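Local coordinates for metallo-beta-lactamase domain-containing protein (Thermotoga maritima, PDB 3H3E) that is a zinc-binding protein of the metallo-beta-lactamase superfamily, probably a metal-dependent hydrolase, whose substrate and precise activity are not established, at residues L61-L66 and G83-L88; L41-K46 and L66-H71. The protein carries 2 engineered substitutions. All blocks are in the same frame, centred on the assembly; numbering follows the deposited sequence.

Interaction 1. Residues L61-L66 and G83-L88; sequences LPKDVL and GKRVWL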
ATOM      1  N   LEU A  61       6.515  -5.036 -16.781  1.00 25.75           N
ATOM      2  CA  LEU A  61       6.404  -5.226 -15.341  1.00 23.70           C
ATOM      3  C   LEU A  61       7.349  -6.321 -14.896  1.00 26.86           C
ATOM      4  O   LEU A  61       7.646  -7.243 -15.660  1.00 26.45           O
ATOM      5  CB  LEU A  61       4.973  -5.547 -14.909  1.00 17.91           C
ATOM      6  CG  LEU A  61       3.885  -4.563 -15.318  1.00 17.63           C
ATOM      7  CD1 LEU A  61       2.586  -5.069 -14.771  1.00 15.44           C
ATOM      8  CD2 LEU A  61       4.182  -3.163 -14.830  1.00 14.73           C
ATOM      9  N   PRO A  62       7.820  -6.227 -13.648  1.00 23.45           N
ATOM     10  CA  PRO A  62       8.845  -7.135 -13.154  1.00 26.09           C
ATOM     11  C   PRO A  62       8.228  -8.446 -12.689  1.00 31.34           C
ATOM     12  O   PRO A  62       7.011  -8.599 -12.601  1.00 32.94           O
ATOM     13  CB  PRO A  62       9.421  -6.386 -11.952  1.00 24.80           C
ATOM     14  CG  PRO A  62       8.533  -5.146 -11.763  1.00 24.39           C
ATOM     15  CD  PRO A  62       7.324  -5.351 -12.581  1.00 23.65           C
ATOM     16  N   LYS A  63       9.094  -9.391 -12.384  1.00 30.11           N
ATOM     17  CA  LYS A  63       8.670 -10.697 -11.947  1.00 29.11           C
ATOM     18  C   LYS A  63       7.897 -10.617 -10.638  1.00 24.92           C
ATOM     19  O   LYS A  63       6.919 -11.344 -10.445  1.00 25.90           O
ATOM     20  CB  LYS A  63       9.902 -11.585 -11.774  1.00 31.73           C
ATOM     21  CG  LYS A  63       9.613 -12.915 -11.149  1.00 34.34           C
ATOM     22  CD  LYS A  63      10.906 -13.639 -10.831  1.00 40.57           C
ATOM     23  CE  LYS A  63      11.941 -12.684 -10.270  1.00 39.04           C
ATOM     24  NZ  LYS A  63      12.937 -13.431  -9.463  1.00 39.52           N
ATOM     25  N   ASP A  64       8.344  -9.743  -9.736  1.00 19.71           N
ATOM     26  CA  ASP A  64       7.852  -9.747  -8.358  1.00 18.00           C
ATOM     27  C   ASP A  64       6.733  -8.758  -8.124  1.00 19.21           C
ATOM     28  O   ASP A  64       6.883  -7.556  -8.342  1.00 18.10           O
ATOM     29  CB  ASP A  64       8.982  -9.470  -7.359  1.00 18.47           C
ATOM     30  CG  ASP A  64       9.988 -10.603  -7.273  1.00 31.11           C
ATOM     31  OD1 ASP A  64       9.610 -11.741  -6.927  1.00 39.44           O
ATOM     32  OD2 ASP A  64      11.176 -10.351  -7.527  1.00 33.93           O
ATOM     33  N   VAL A  65       5.609  -9.280  -7.660  1.00 19.01           N
ATOM     34  CA  VAL A  65       4.476  -8.451  -7.286  1.00 16.38           C
ATOM     35  C   VAL A  65       4.182  -8.642  -5.804  1.00 19.70           C
ATOM     36  O   VAL A  65       4.011  -9.768  -5.346  1.00 24.05           O
ATOM     37  CB  VAL A  65       3.239  -8.838  -8.093  1.00 14.36           C
ATOM     38  CG1 VAL A  65       2.066  -7.931  -7.733  1.00 10.32           C
ATOM     39  CG2 VAL A  65       3.569  -8.810  -9.588  1.00 10.51           C
ATOM     40  N   LEU A  66       4.149  -7.541  -5.058  1.00 16.53           N
ATOM     41  CA  LEU A  66       3.889  -7.587  -3.627  1.00 12.68           C
ATOM     42  C   LEU A  66       2.475  -7.146  -3.361  1.00 15.74           C
ATOM     43  O   LEU A  66       2.006  -6.190  -3.963  1.00 21.88           O
ATOM     44  CB  LEU A  66       4.831  -6.657  -2.878  1.00 10.57           C
ATOM     45  CG  LEU A  66       6.250  -6.587  -3.402  1.00 13.27           C
ATOM     46  CD1 LEU A  66       6.995  -5.560  -2.610  1.00 15.92           C
ATOM     47  CD2 LEU A  66       6.928  -7.942  -3.306  1.00 16.65           C
ATOM     48  N   GLY A  83       2.510 -16.065 -14.174  1.00 28.13           N
ATOM     49  CA  GLY A  83       3.920 -16.339 -13.988  1.00 19.58           C
ATOM     50  C   GLY A  83       4.654 -15.400 -13.058  1.00 18.81           C
ATOM     51  O   GLY A  83       5.870 -15.471 -12.941  1.00 22.89           O
ATOM     52  N   LYS A  84       3.930 -14.506 -12.400  1.00 22.40           N
ATOM     53  CA  LYS A  84       4.555 -13.619 -11.430  1.00 17.63           C
ATOM     54  C   LYS A  84       4.815 -14.383 -10.145  1.00 17.15           C
ATOM     55  O   LYS A  84       4.218 -15.425  -9.901  1.00 21.20           O
ATOM     56  CB  LYS A  84       3.668 -12.403 -11.149  1.00 17.18           C
ATOM     57  CG  LYS A  84       3.279 -11.616 -12.397  1.00 21.99           C
ATOM     58  CD  LYS A  84       4.456 -10.878 -13.011  1.00 17.26           C
ATOM     59  CE  LYS A  84       4.139 -10.438 -14.417  1.00 19.01           C
ATOM     60  NZ  LYS A  84       5.260  -9.715 -15.073  1.00 22.08           N
ATOM     61  N   ARG A  85       5.726 -13.863  -9.338  1.00 16.77           N
ATOM     62  CA  ARG A  85       5.952 -14.352  -7.996  1.00 11.37           C
ATOM     63  C   ARG A  85       5.240 -13.391  -7.062  1.00 15.68           C
ATOM     64  O   ARG A  85       5.637 -12.237  -6.912  1.00 10.35           O
ATOM     65  CB  ARG A  85       7.437 -14.327  -7.717  1.00 21.39           C
ATOM     66  CG  ARG A  85       7.854 -14.962  -6.435  1.00 26.50           C
ATOM     67  CD  ARG A  85       9.263 -14.560  -6.207  1.00 41.76           C
ATOM     68  NE  ARG A  85       9.999 -15.520  -5.407  1.00 51.27           N
ATOM     69  CZ  ARG A  85      11.276 -15.371  -5.090  1.00 58.16           C
ATOM     70  NH1 ARG A  85      11.943 -14.298  -5.515  1.00 56.49           N
ATOM     71  NH2 ARG A  85      11.877 -16.291  -4.349  1.00 65.41           N
ATOM     72  N   VAL A  86       4.159 -13.859  -6.458  1.00 14.13           N
ATOM     73  CA  VAL A  86       3.293 -12.989  -5.678  1.00 16.55           C
ATOM     74  C   VAL A  86       3.593 -13.126  -4.208  1.00 21.54           C
ATOM     75  O   VAL A  86       3.423 -14.201  -3.634  1.00 23.74           O
ATOM     76  CB  VAL A  86       1.818 -13.319  -5.892  1.00 15.68           C
ATOM     77  CG1 VAL A  86       0.971 -12.422  -5.017  1.00 10.78           C
ATOM     78  CG2 VAL A  86       1.453 -13.181  -7.357  1.00  9.57           C
ATOM     79  N   TRP A  87       4.052 -12.030  -3.610  1.00 21.53           N
ATOM     80  CA  TRP A  87       4.415 -12.006  -2.203  1.00 14.53           C
ATOM     81  C   TRP A  87       3.227 -11.565  -1.384  1.00 13.24           C
ATOM     82  O   TRP A  87       2.881 -10.390  -1.397  1.00 14.81           O
ATOM     83  CB  TRP A  87       5.535 -11.009  -1.981  1.00 16.14           C
ATOM     84  CG  TRP A  87       6.799 -11.353  -2.672  1.00 15.94           C
ATOM     85  CD1 TRP A  87       7.009 -11.382  -4.004  1.00 14.81           C
ATOM     86  CD2 TRP A  87       8.046 -11.700  -2.058  1.00 17.36           C
ATOM     87  NE1 TRP A  87       8.305 -11.738  -4.275  1.00 17.70           N
ATOM     88  CE2 TRP A  87       8.967 -11.931  -3.090  1.00 18.98           C
ATOM     89  CE3 TRP A  87       8.468 -11.846  -0.735  1.00 19.96           C
ATOM     90  CZ2 TRP A  87      10.292 -12.299  -2.848  1.00 19.14           C
ATOM     91  CZ3 TRP A  87       9.791 -12.214  -0.493  1.00 21.88           C
ATOM     92  CH2 TRP A  87      10.681 -12.436  -1.547  1.00 18.48           C
ATOM     93  N   LEU A  88       2.608 -12.504  -0.676  1.00 10.02           N
ATOM     94  CA  LEU A  88       1.475 -12.196   0.171  1.00  8.79           C
ATOM     95  C   LEU A  88       1.584 -12.876   1.529  1.00 20.67           C
ATOM     96  O   LEU A  88       2.282 -13.878   1.676  1.00 28.53           O
ATOM     97  CB  LEU A  88       0.173 -12.608  -0.510  1.00 10.50           C
ATOM     98  CG  LEU A  88      -0.073 -14.092  -0.785  1.00 18.87           C
ATOM     99  CD1 LEU A  88      -1.544 -14.335  -0.996  1.00 18.35           C
ATOM    100  CD2 LEU A  88       0.724 -14.571  -1.985  1.00 17.93           C
TER
HETATM  101  O   HOH W   1       4.711  -7.840 -17.483  1.00 28.00           O

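Interaction 2. Residues L41-K46 and L66-H71; sequences LFDTGK and LISHGH. With ZN (zinc ion), chain B.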
ATOM      1  N   LEU A  41       6.690  -4.631  -8.209  1.00 22.37           N
ATOM      2  CA  LEU A  41       5.383  -3.990  -8.332  1.00 18.96           C
ATOM      3  C   LEU A  41       4.588  -4.140  -7.046  1.00 19.93           C
ATOM      4  O   LEU A  41       4.382  -5.247  -6.571  1.00 24.74           O
ATOM      5  CB  LEU A  41       4.594  -4.539  -9.525  1.00 15.01           C
ATOM      6  CG  LEU A  41       3.163  -4.018  -9.748  1.00 11.85           C
ATOM      7  CD1 LEU A  41       3.105  -2.555 -10.213  1.00 11.39           C
ATOM      8  CD2 LEU A  41       2.467  -4.901 -10.739  1.00 11.13           C
ATOM      9  N   PHE A  42       4.157  -3.010  -6.489  1.00 24.46           N
ATOM     10  CA  PHE A  42       3.400  -2.978  -5.235  1.00 23.53           C
ATOM     11  C   PHE A  42       1.928  -2.817  -5.548  1.00 18.89           C
ATOM     12  O   PHE A  42       1.502  -1.753  -5.990  1.00 21.61           O
ATOM     13  CB  PHE A  42       3.855  -1.809  -4.350  1.00 19.01           C
ATOM     14  CG  PHE A  42       3.330  -1.871  -2.943  1.00 16.89           C
ATOM     15  CD1 PHE A  42       4.007  -2.584  -1.962  1.00 13.46           C
ATOM     16  CD2 PHE A  42       2.164  -1.217  -2.593  1.00 22.16           C
ATOM     17  CE1 PHE A  42       3.523  -2.649  -0.668  1.00  9.20           C
ATOM     18  CE2 PHE A  42       1.686  -1.277  -1.290  1.00 19.86           C
ATOM     19  CZ  PHE A  42       2.377  -1.997  -0.333  1.00  7.97           C
ATOM     20  N   ASP A  43       1.163  -3.880  -5.319  1.00 12.65           N
ATOM     21  CA  ASP A  43      -0.265  -3.914  -5.629  1.00 12.79           C
ATOM     22  C   ASP A  43      -0.585  -3.851  -7.135  1.00 20.16           C
ATOM     23  O   ASP A  43       0.274  -3.555  -7.958  1.00 22.61           O
ATOM     24  CB  ASP A  43      -1.035  -2.853  -4.827  1.00 15.36           C
ATOM     25  CG  ASP A  43      -1.193  -3.236  -3.360  1.00 22.41           C
ATOM     26  OD1 ASP A  43      -0.767  -4.351  -3.002  1.00 25.54           O
ATOM     27  OD2 ASP A  43      -1.734  -2.435  -2.569  1.00 22.74           O
ATOM     28  N   THR A  44      -1.830  -4.151  -7.487  1.00 18.46           N
ATOM     29  CA  THR A  44      -2.196  -4.315  -8.880  1.00 15.07           C
ATOM     30  C   THR A  44      -3.602  -3.811  -9.235  1.00 20.78           C
ATOM     31  O   THR A  44      -4.161  -4.239 -10.242  1.00 25.36           O
ATOM     32  CB  THR A  44      -2.128  -5.801  -9.289  1.00 12.05           C
ATOM     33  OG1 THR A  44      -3.069  -6.555  -8.520  1.00 18.51           O
ATOM     34  CG2 THR A  44      -0.753  -6.360  -9.066  1.00 10.73           C
ATOM     35  N   GLY A  45      -4.178  -2.931  -8.422  1.00  9.72           N
ATOM     36  CA  GLY A  45      -5.497  -2.390  -8.703  1.00 10.08           C
ATOM     37  C   GLY A  45      -6.665  -3.363  -8.663  1.00 16.81           C
ATOM     38  O   GLY A  45      -6.560  -4.457  -8.114  1.00 24.97           O
ATOM     39  N   LYS A  46      -7.786  -2.953  -9.256  1.00 17.41           N
ATOM     40  CA  LYS A  46      -9.009  -3.756  -9.340  1.00 19.12           C
ATOM     41  C   LYS A  46      -9.018  -4.598 -10.611  1.00 26.36           C
ATOM     42  O   LYS A  46      -9.365  -5.782 -10.585  1.00 26.05           O
ATOM     43  CB  LYS A  46     -10.229  -2.828  -9.346  1.00 19.64           C
ATOM     44  CG  LYS A  46     -11.585  -3.509  -9.501  1.00 11.23           C
ATOM     45  CD  LYS A  46     -12.734  -2.491  -9.537  1.00 11.90           C
ATOM     46  CE  LYS A  46     -12.967  -1.970 -10.936  1.00 19.63           C
ATOM     47  NZ  LYS A  46     -13.911  -0.828 -10.977  1.00 25.07           N
ATOM     48  N   LEU A  66       4.149  -7.541  -5.058  1.00 16.53           N
ATOM     49  CA  LEU A  66       3.889  -7.587  -3.627  1.00 12.68           C
ATOM     50  C   LEU A  66       2.475  -7.146  -3.361  1.00 15.74           C
ATOM     51  O   LEU A  66       2.006  -6.190  -3.963  1.00 21.88           O
ATOM     52  CB  LEU A  66       4.831  -6.657  -2.878  1.00 10.57           C
ATOM     53  CG  LEU A  66       6.250  -6.587  -3.402  1.00 13.27           C
ATOM     54  CD1 LEU A  66       6.995  -5.560  -2.610  1.00 15.92           C
ATOM     55  CD2 LEU A  66       6.928  -7.942  -3.306  1.00 16.65           C
ATOM     56  N   ILE A  67       1.808  -7.825  -2.440  1.00 16.47           N
ATOM     57  CA  ILE A  67       0.423  -7.519  -2.131  1.00 14.26           C
ATOM     58  C   ILE A  67       0.299  -6.985  -0.716  1.00 20.28           C
ATOM     59  O   ILE A  67       0.607  -7.692   0.245  1.00 27.62           O
ATOM     60  CB  ILE A  67      -0.446  -8.760  -2.266  1.00 14.30           C
ATOM     61  CG1 ILE A  67      -0.434  -9.245  -3.713  1.00 15.97           C
ATOM     62  CG2 ILE A  67      -1.853  -8.440  -1.859  1.00 20.77           C
ATOM     63  CD1 ILE A  67      -0.962  -8.218  -4.701  1.00 21.69           C
ATOM     64  N   SER A  68      -0.155  -5.741  -0.589  1.00 16.79           N
ATOM     65  CA  SER A  68      -0.248  -5.077   0.708  1.00 14.88           C
ATOM     66  C   SER A  68      -1.324  -5.693   1.597  1.00 18.30           C
ATOM     67  O   SER A  68      -1.177  -5.749   2.811  1.00 28.21           O
ATOM     68  CB  SER A  68      -0.531  -3.595   0.511  1.00 20.87           C
ATOM     69  OG  SER A  68      -1.698  -3.412  -0.261  1.00 22.08           O
ATOM     70  N   HIS A  69      -2.415  -6.136   0.990  1.00 14.22           N
ATOM     71  CA  HIS A  69      -3.462  -6.843   1.712  1.00 13.36           C
ATOM     72  C   HIS A  69      -4.453  -7.450   0.711  1.00 14.86           C
ATOM     73  O   HIS A  69      -4.489  -7.055  -0.451  1.00 19.31           O
ATOM     74  CB  HIS A  69      -4.140  -5.940   2.762  1.00 14.97           C
ATOM     75  CG  HIS A  69      -4.881  -4.774   2.191  1.00 12.79           C
ATOM     76  ND1 HIS A  69      -4.287  -3.835   1.374  1.00 21.39           N
ATOM     77  CD2 HIS A  69      -6.167  -4.378   2.342  1.00 13.77           C
ATOM     78  CE1 HIS A  69      -5.180  -2.924   1.028  1.00 21.33           C
ATOM     79  NE2 HIS A  69      -6.330  -3.229   1.604  1.00 15.92           N
ATOM     80  N   GLY A  70      -5.230  -8.435   1.143  1.00 14.60           N
ATOM     81  CA  GLY A  70      -6.099  -9.150   0.221  1.00  9.69           C
ATOM     82  C   GLY A  70      -7.458  -8.551  -0.092  1.00 14.83           C
ATOM     83  O   GLY A  70      -8.430  -9.282  -0.181  1.00 25.97           O
ATOM     84  N   HIS A  71      -7.534  -7.233  -0.256  1.00 16.79           N
ATOM     85  CA  HIS A  71      -8.736  -6.596  -0.796  1.00 15.20           C
ATOM     86  C   HIS A  71      -8.751  -6.606  -2.328  1.00 16.59           C
ATOM     87  O   HIS A  71      -7.698  -6.563  -2.975  1.00 20.92           O
ATOM     88  CB  HIS A  71      -8.851  -5.157  -0.316  1.00 17.90           C
ATOM     89  CG  HIS A  71      -9.657  -5.001   0.928  1.00 21.86           C
ATOM     90  ND1 HIS A  71      -9.356  -4.067   1.896  1.00 25.56           N
ATOM     91  CD2 HIS A  71     -10.752  -5.666   1.370  1.00 21.71           C
ATOM     92  CE1 HIS A  71     -10.238  -4.156   2.877  1.00 32.35           C
ATOM     93  NE2 HIS A  71     -11.096  -5.119   2.582  1.00 31.25           N
TER
HETATM   94 ZN    ZN B 256      -8.330  -2.132   1.812  1.00 34.24          ZN

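Interaction 1. Residues L61-L66 and G83-L88
Strands 64-66 and 85-88 run parallel, and three backbone hydrogen bonds join the two segments. Arg85 N gives to the O of Lys63, just before its strand, Val65 N to Arg85 O and Trp87 N to Val65 O. The bond from Trp87 N to Val65 O, 2.9 Å long, lies nearly along the C=O axis. Val65 O also receives a CA-H contact from Val86 CA. Ahead of the strands, the Lys84 chain bends at chi2 (-70°) and runs back along 61-63. Lys84 NZ donates a hydrogen bond to Pro62 O (3.2 Å), from above the carbonyl plane, and another to a water. On the face of Asp64, Leu66, Arg85 and Trp87, the indole N-H points at Asp64 OD1. The bond is 3.0 Å from Trp87 NE1 to Asp64 OD1 and nearly straight at 170°, in the ring plane but above the carboxylate plane. Arg85 NH1 adds a long salt bridge to Asp64 OD1, at 3.7 Å. Leu66 CD2 sits over the five-membered ring of Trp87 in a CH-pi contact. The pair belongs to a beta-alpha-beta unit with helix 72-75. Strand 40-42 flanks 64-66, strand 115-119 flanks 85-89, and helix 49-56 packs on Leu61.

Interaction 2. Residues L41-K46 and L66-H71
The zinc site of the metallo-beta-lactamase fold is built on this contact, where the HxHxDH-type loop leaves its strand. His69 NE2 (2.3 Å from ZN) and His71 ND1 (2.2 Å from ZN) bind the metal, and His182 supplies the third ligand. Ser68 is second shell to the zinc, and Asp43 holds Ser68 in place behind it. The Asp43 carboxylate grips Ser68 twice, each oxygen using its syn lone pair. OD1 takes the backbone N-H of Ser68 in an almost straight bond, 2.9 Å from Asp43 OD1 to Ser68 N. OD2 takes the hydroxyl, at 2.5 Å from Asp43 OD2 to Ser68 OG. The hydroxyl is the donor here, so an oxygen lone pair can accept from His69. Ser68 OG lies between the backbone N and the carbonyl carbon (chi1 56°). His69 ND1 donates a hydrogen bond to Ser68 OG, 3.1 Å from His69 ND1 to Ser68 OG, with the oxygen close to the ring plane. This chain of hydrogen bonds helps to fix the rotation of the imidazole, with NE2 turned to the zinc. The nearby carboxylate would probably make the imidazole a stronger metal ligand. Asp43 OD2 is also hydrogen-bonded to His74 ND1.

Further back, the strands pair in parallel. Leu66 N gives to Leu41 O, and Asp43 N to Leu66 O, 2.8 Å from Asp43 N to Leu66 O and nearly along the C=O axis. The Phe42 ring, with CG anti to the backbone N (chi1 -168°), brings CZ to 3.4 Å from Ser68 CB. Strand 34-37 flanks 40-42, and Leu166 of strand 165-170 packs on Phe42 and Leu66 from the other large sheet. His71 stands at the N-cap position of helix 72-75.

How the interactions relate
From the N terminus, the chain first passes 41-46, at the end of strand 40-42. It then goes through helix 49-56 to 61-66. Interaction 2 closes this loop when 66-71 pairs with 41-46. After the zinc loop and helix 72-75, the chain returns at 83-88, and interaction 1 closes the second loop. The two loops cross, because the segments alternate along the chain. Leu66 belongs to both contacts. Strand 64-66 is therefore central, with strand 40-42 and strand 85-89 as its neighbours. Probable hydrogen bonds, Asp64 O to Leu41 N and Trp87 O to Ile67 N, join the contacts directly. Together they tie three parallel strands to the metal-binding loop.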